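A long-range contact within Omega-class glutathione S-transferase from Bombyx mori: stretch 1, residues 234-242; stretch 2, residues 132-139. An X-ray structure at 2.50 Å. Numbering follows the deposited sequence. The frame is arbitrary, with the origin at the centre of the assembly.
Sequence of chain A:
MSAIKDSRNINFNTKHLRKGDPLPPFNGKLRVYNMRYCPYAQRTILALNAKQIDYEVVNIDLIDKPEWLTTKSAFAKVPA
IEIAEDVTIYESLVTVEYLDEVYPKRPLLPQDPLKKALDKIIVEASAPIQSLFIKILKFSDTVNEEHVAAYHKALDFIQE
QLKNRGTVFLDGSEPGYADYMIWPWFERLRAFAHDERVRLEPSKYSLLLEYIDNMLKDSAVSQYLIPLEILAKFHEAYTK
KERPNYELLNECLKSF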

ATOM      1  N   PHE A 234     -13.012  -8.763   4.977  1.00 37.02           N
ATOM      2  CA  PHE A 234     -13.091  -7.943   3.779  1.00 31.58           C
ATOM      3  C   PHE A 234     -12.805  -8.761   2.518  1.00 35.23           C
ATOM      4  O   PHE A 234     -13.620  -8.799   1.592  1.00 38.62           O
ATOM      5  CB  PHE A 234     -12.137  -6.751   3.882  1.00 29.47           C
ATOM      6  CG  PHE A 234     -12.258  -5.791   2.742  1.00 27.71           C
ATOM      7  CD1 PHE A 234     -13.297  -4.859   2.713  1.00 26.83           C
ATOM      8  CD2 PHE A 234     -11.355  -5.834   1.687  1.00 26.95           C
ATOM      9  CE1 PHE A 234     -13.431  -3.969   1.653  1.00 27.72           C
ATOM     10  CE2 PHE A 234     -11.477  -4.953   0.627  1.00 28.88           C
ATOM     11  CZ  PHE A 234     -12.523  -4.009   0.611  1.00 30.66           C
ATOM     12  N   HIS A 235     -11.644  -9.407   2.478  1.00 35.04           N
ATOM     13  CA  HIS A 235     -11.283 -10.247   1.340  1.00 38.85           C
ATOM     14  C   HIS A 235     -12.376 -11.259   1.014  1.00 42.98           C
ATOM     15  O   HIS A 235     -12.571 -11.611  -0.159  1.00 41.93           O
ATOM     16  CB  HIS A 235      -9.973 -10.996   1.608  1.00 39.88           C
ATOM     17  CG  HIS A 235      -8.762 -10.115   1.604  1.00 38.96           C
ATOM     18  ND1 HIS A 235      -7.577 -10.486   2.207  1.00 33.62           N
ATOM     19  CD2 HIS A 235      -8.549  -8.891   1.065  1.00 37.70           C
ATOM     20  CE1 HIS A 235      -6.688  -9.520   2.043  1.00 34.90           C
ATOM     21  NE2 HIS A 235      -7.249  -8.541   1.355  1.00 33.18           N
ATOM     22  N   GLU A 236     -13.074 -11.730   2.053  1.00 42.66           N
ATOM     23  CA  GLU A 236     -14.101 -12.747   1.871  1.00 46.11           C
ATOM     24  C   GLU A 236     -15.134 -12.289   0.843  1.00 49.04           C
ATOM     25  O   GLU A 236     -15.473 -13.042  -0.072  1.00 53.50           O
ATOM     26  CB  GLU A 236     -14.763 -13.127   3.200  1.00 48.54           C
ATOM     27  CG  GLU A 236     -15.595 -14.402   3.136  1.00 56.37           C
ATOM     28  CD  GLU A 236     -14.788 -15.629   2.677  1.00 66.20           C
ATOM     29  OE1 GLU A 236     -14.446 -15.721   1.469  1.00 58.97           O
ATOM     30  OE2 GLU A 236     -14.500 -16.507   3.528  1.00 73.07           O
ATOM     31  N   ALA A 237     -15.604 -11.049   0.966  1.00 44.76           N
ATOM     32  CA  ALA A 237     -16.562 -10.515   0.003  1.00 46.86           C
ATOM     33  C   ALA A 237     -16.137 -10.785  -1.434  1.00 50.06           C
ATOM     34  O   ALA A 237     -16.959 -11.176  -2.257  1.00 53.23           O
ATOM     35  CB  ALA A 237     -16.786  -9.025   0.214  1.00 50.90           C
ATOM     36  N   TYR A 238     -14.860 -10.582  -1.738  1.00 48.31           N
ATOM     37  CA  TYR A 238     -14.380 -10.744  -3.107  1.00 48.18           C
ATOM     38  C   TYR A 238     -14.454 -12.184  -3.579  1.00 53.98           C
ATOM     39  O   TYR A 238     -14.885 -12.465  -4.707  1.00 58.77           O
ATOM     40  CB  TYR A 238     -12.948 -10.218  -3.254  1.00 46.93           C
ATOM     41  CG  TYR A 238     -12.876  -8.713  -3.222  1.00 45.57           C
ATOM     42  CD1 TYR A 238     -12.848  -8.031  -2.018  1.00 44.78           C
ATOM     43  CD2 TYR A 238     -12.862  -7.973  -4.397  1.00 48.90           C
ATOM     44  CE1 TYR A 238     -12.795  -6.640  -1.979  1.00 44.22           C
ATOM     45  CE2 TYR A 238     -12.807  -6.580  -4.373  1.00 48.28           C
ATOM     46  CZ  TYR A 238     -12.774  -5.916  -3.161  1.00 45.84           C
ATOM     47  OH  TYR A 238     -12.721  -4.525  -3.130  1.00 45.63           O
ATOM     48  N   THR A 239     -14.026 -13.094  -2.715  1.00 53.87           N
ATOM     49  CA  THR A 239     -13.958 -14.503  -3.073  1.00 56.58           C
ATOM     50  C   THR A 239     -15.373 -15.076  -3.245  1.00 61.25           C
ATOM     51  O   THR A 239     -15.571 -16.110  -3.903  1.00 62.32           O
ATOM     52  CB  THR A 239     -13.117 -15.292  -2.039  1.00 61.43           C
ATOM     53  OG1 THR A 239     -11.799 -14.715  -1.963  1.00 55.92           O
ATOM     54  CG2 THR A 239     -13.011 -16.773  -2.427  1.00 63.06           C
ATOM     55  N   LYS A 240     -16.356 -14.378  -2.677  1.00 58.06           N
ATOM     56  CA  LYS A 240     -17.752 -14.766  -2.833  1.00 57.82           C
ATOM     57  C   LYS A 240     -18.447 -13.941  -3.917  1.00 56.77           C
ATOM     58  O   LYS A 240     -19.586 -14.226  -4.291  1.00 57.26           O
ATOM     59  CB  LYS A 240     -18.486 -14.634  -1.503  1.00 53.68           C
ATOM     60  CG  LYS A 240     -18.076 -15.682  -0.482  1.00 55.60           C
ATOM     61  CD  LYS A 240     -18.789 -15.453   0.849  1.00 57.03           C
ATOM     62  CE  LYS A 240     -18.329 -16.464   1.892  1.00 60.67           C
ATOM     63  NZ  LYS A 240     -18.765 -16.090   3.277  1.00 69.73           N
ATOM     64  N   LYS A 241     -17.747 -12.927  -4.418  1.00 54.50           N
ATOM     65  CA  LYS A 241     -18.302 -12.008  -5.412  1.00 58.27           C
ATOM     66  C   LYS A 241     -19.354 -11.076  -4.786  1.00 56.97           C
ATOM     67  O   LYS A 241     -20.204 -10.516  -5.484  1.00 56.43           O
ATOM     68  CB  LYS A 241     -18.891 -12.784  -6.600  1.00 63.06           C
ATOM     69  CG  LYS A 241     -17.959 -13.861  -7.189  1.00 60.71           C
ATOM     70  CD  LYS A 241     -16.969 -13.277  -8.195  1.00 62.53           C
ATOM     71  CE  LYS A 241     -16.012 -14.347  -8.718  1.00 64.80           C
ATOM     72  NZ  LYS A 241     -15.691 -14.171 -10.171  1.00 62.87           N
ATOM     73  N   GLU A 242     -19.281 -10.913  -3.466  1.00 56.52           N
ATOM     74  CA  GLU A 242     -20.195 -10.037  -2.729  1.00 54.62           C
ATOM     75  C   GLU A 242     -19.872  -8.556  -2.942  1.00 53.63           C
ATOM     76  O   GLU A 242     -18.807  -8.201  -3.453  1.00 55.61           O
ATOM     77  CB  GLU A 242     -20.159 -10.349  -1.225  1.00 52.57           C
ATOM     78  CG  GLU A 242     -20.855 -11.645  -0.824  1.00 56.47           C
ATOM     79  CD  GLU A 242     -20.676 -11.978   0.659  1.00 62.54           C
ATOM     80  OE1 GLU A 242     -19.826 -11.341   1.327  1.00 55.26           O
ATOM     81  OE2 GLU A 242     -21.388 -12.881   1.154  1.00 65.89           O
TER
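Stretch 2 (132-139) LFIKILKF

No hydrogen bond joins these two stretches, although the side chains of His-235, Tyr-238, Thr-239 and Lys-241 all approach stretch 2; the contact rests on packing alone, and it buries 347 Å² counted over both sides. Stretch 2 is helical from Leu-132 to Lys-138, continuing a helix that begins earlier in the chain, and Phe-139 is the first residue to leave helical phi/psi. Its axis passes 8.8 Å from that of the stretch 1 helix, with the two N-to-C directions 63° apart. The backbones come near each other late in both helices: the CA atoms of Thr-239 and Leu-137 are 5.9 Å apart, those of Tyr-238 and Lys-138 6.0 Å.

Leu-137, the most extensively covered residue of the contact, has chi1 t and chi2 p. Its branched side chain lets one methyl group meet His-235 and the other Tyr-238: Leu-137 CD1 lies 3.7 Å from His-235 CB, while Leu-137 CD2 sits over one face of the Tyr-238 ring. Tyr-238 CB is 3.9 Å from Leu-137 CG and 3.6 Å from Leu-137 O.

One helical turn earlier, Phe-133 turns its ring edge toward the face of His-235 in an offset edge-to-face pair, with centroids 5.8 Å apart and planes at 61°. Phe-133 CE2 stands 3.8 Å from His-235 NE2. The hydrogen-bearing edge of one aromatic ring suits the electron-rich face of another, and both residues are buried.

Lys-138 combines a long aliphatic chain with a charged end. Its CE comes within 3.2 Å of Tyr-238 CE2, a tight approach, so the chain covers part of the tyrosine while the residue remains partly exposed. Two exposed residues complete the contact: Thr-239 OG1 is 3.8 Å from Leu-137 O, and Lys-241, at the Schellman turn ending its helix, brings NZ to 4.0 Å from Lys-138 O. Both polar groups suit an exposed place, and neither is hydrogen-bonded across the stretches.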

ATOM      1  N   LEU A 132      -0.189 -11.976  -8.010  1.00 31.18           N
ATOM      2  CA  LEU A 132      -0.729 -13.173  -7.383  1.00 34.61           C
ATOM      3  C   LEU A 132      -1.868 -12.841  -6.431  1.00 35.42           C
ATOM      4  O   LEU A 132      -2.887 -13.543  -6.421  1.00 36.37           O
ATOM      5  CB  LEU A 132       0.355 -13.934  -6.621  1.00 32.67           C
ATOM      6  CG  LEU A 132      -0.183 -15.220  -5.994  1.00 34.17           C
ATOM      7  CD1 LEU A 132      -0.679 -16.169  -7.087  1.00 39.04           C
ATOM      8  CD2 LEU A 132       0.862 -15.897  -5.127  1.00 33.47           C
ATOM      9  N   PHE A 133      -1.686 -11.788  -5.628  1.00 31.88           N
ATOM     10  CA  PHE A 133      -2.675 -11.407  -4.612  1.00 34.07           C
ATOM     11  C   PHE A 133      -4.015 -11.041  -5.253  1.00 34.50           C
ATOM     12  O   PHE A 133      -5.052 -11.567  -4.871  1.00 34.94           O
ATOM     13  CB  PHE A 133      -2.133 -10.286  -3.699  1.00 30.23           C
ATOM     14  CG  PHE A 133      -3.194  -9.316  -3.186  1.00 35.67           C
ATOM     15  CD1 PHE A 133      -3.375  -8.068  -3.786  1.00 24.88           C
ATOM     16  CD2 PHE A 133      -3.988  -9.628  -2.089  1.00 34.19           C
ATOM     17  CE1 PHE A 133      -4.301  -7.192  -3.332  1.00  9.69           C
ATOM     18  CE2 PHE A 133      -4.934  -8.708  -1.657  1.00 30.74           C
ATOM     19  CZ  PHE A 133      -5.063  -7.492  -2.309  1.00 17.63           C
ATOM     20  N   ILE A 134      -3.984 -10.165  -6.249  1.00 35.43           N
ATOM     21  CA  ILE A 134      -5.205  -9.776  -6.943  1.00 38.22           C
ATOM     22  C   ILE A 134      -5.860 -10.936  -7.727  1.00 42.38           C
ATOM     23  O   ILE A 134      -7.087 -10.977  -7.867  1.00 43.11           O
ATOM     24  CB  ILE A 134      -4.967  -8.552  -7.857  1.00 42.27           C
ATOM     25  CG1 ILE A 134      -6.287  -8.082  -8.479  1.00 50.66           C
ATOM     26  CG2 ILE A 134      -3.945  -8.880  -8.944  1.00 42.05           C
ATOM     27  CD1 ILE A 134      -7.318  -7.589  -7.474  1.00 48.64           C
ATOM     28  N   LYS A 135      -5.058 -11.880  -8.220  1.00 41.03           N
ATOM     29  CA  LYS A 135      -5.616 -13.059  -8.887  1.00 42.74           C
ATOM     30  C   LYS A 135      -6.288 -13.977  -7.884  1.00 45.66           C
ATOM     31  O   LYS A 135      -7.410 -14.433  -8.103  1.00 50.58           O
ATOM     32  CB  LYS A 135      -4.543 -13.840  -9.643  1.00 42.72           C
ATOM     33  CG  LYS A 135      -4.407 -13.479 -11.114  1.00 46.56           C
ATOM     34  CD  LYS A 135      -3.204 -14.206 -11.744  1.00 49.17           C
ATOM     35  CE  LYS A 135      -2.874 -13.637 -13.115  1.00 51.53           C
ATOM     36  NZ  LYS A 135      -2.878 -12.137 -13.082  1.00 52.05           N
ATOM     37  N   ILE A 136      -5.601 -14.266  -6.787  1.00 42.14           N
ATOM     38  CA  ILE A 136      -6.164 -15.156  -5.777  1.00 46.21           C
ATOM     39  C   ILE A 136      -7.442 -14.559  -5.216  1.00 46.02           C
ATOM     40  O   ILE A 136      -8.413 -15.261  -4.925  1.00 45.42           O
ATOM     41  CB  ILE A 136      -5.180 -15.378  -4.635  1.00 44.04           C
ATOM     42  CG1 ILE A 136      -4.021 -16.252  -5.128  1.00 43.74           C
ATOM     43  CG2 ILE A 136      -5.887 -15.991  -3.433  1.00 41.30           C
ATOM     44  CD1 ILE A 136      -3.087 -16.728  -4.030  1.00 39.30           C
ATOM     45  N   LEU A 137      -7.430 -13.242  -5.092  1.00 46.31           N
ATOM     46  CA  LEU A 137      -8.554 -12.504  -4.552  1.00 46.90           C
ATOM     47  C   LEU A 137      -9.785 -12.486  -5.470  1.00 46.28           C
ATOM     48  O   LEU A 137     -10.897 -12.665  -4.985  1.00 49.69           O
ATOM     49  CB  LEU A 137      -8.120 -11.069  -4.221  1.00 43.97           C
ATOM     50  CG  LEU A 137      -9.046 -10.267  -3.314  1.00 42.13           C
ATOM     51  CD1 LEU A 137      -9.157 -10.929  -1.953  1.00 39.19           C
ATOM     52  CD2 LEU A 137      -8.549  -8.831  -3.184  1.00 41.73           C
ATOM     53  N   LYS A 138      -9.594 -12.287  -6.779  1.00 48.29           N
ATOM     54  CA  LYS A 138     -10.721 -12.006  -7.694  1.00 51.48           C
ATOM     55  C   LYS A 138     -10.890 -12.960  -8.882  1.00 56.27           C
ATOM     56  O   LYS A 138     -11.937 -12.949  -9.539  1.00 61.10           O
ATOM     57  CB  LYS A 138     -10.643 -10.564  -8.242  1.00 50.18           C
ATOM     58  CG  LYS A 138     -10.774  -9.458  -7.198  1.00 53.15           C
ATOM     59  CD  LYS A 138     -11.242  -8.154  -7.854  1.00 59.86           C
ATOM     60  CE  LYS A 138     -11.004  -6.945  -6.948  1.00 55.54           C
ATOM     61  NZ  LYS A 138     -11.407  -5.653  -7.587  1.00 55.42           N
ATOM     62  N   PHE A 139      -9.862 -13.755  -9.178  1.00 53.51           N
ATOM     63  CA  PHE A 139      -9.892 -14.674 -10.322  1.00 51.76           C
ATOM     64  C   PHE A 139      -9.227 -15.986  -9.926  1.00 51.98           C
ATOM     65  O   PHE A 139      -8.472 -16.574 -10.704  1.00 51.71           O
ATOM     66  CB  PHE A 139      -9.172 -14.056 -11.534  1.00 54.04           C
ATOM     67  CG  PHE A 139      -9.370 -12.555 -11.666  1.00 57.10           C
ATOM     68  CD1 PHE A 139     -10.586 -12.025 -12.094  1.00 58.78           C
ATOM     69  CD2 PHE A 139      -8.335 -11.674 -11.358  1.00 56.86           C
ATOM     70  CE1 PHE A 139     -10.764 -10.639 -12.207  1.00 58.37           C
ATOM     71  CE2 PHE A 139      -8.503 -10.287 -11.471  1.00 56.06           C
ATOM     72  CZ  PHE A 139      -9.717  -9.770 -11.894  1.00 56.45           C
TER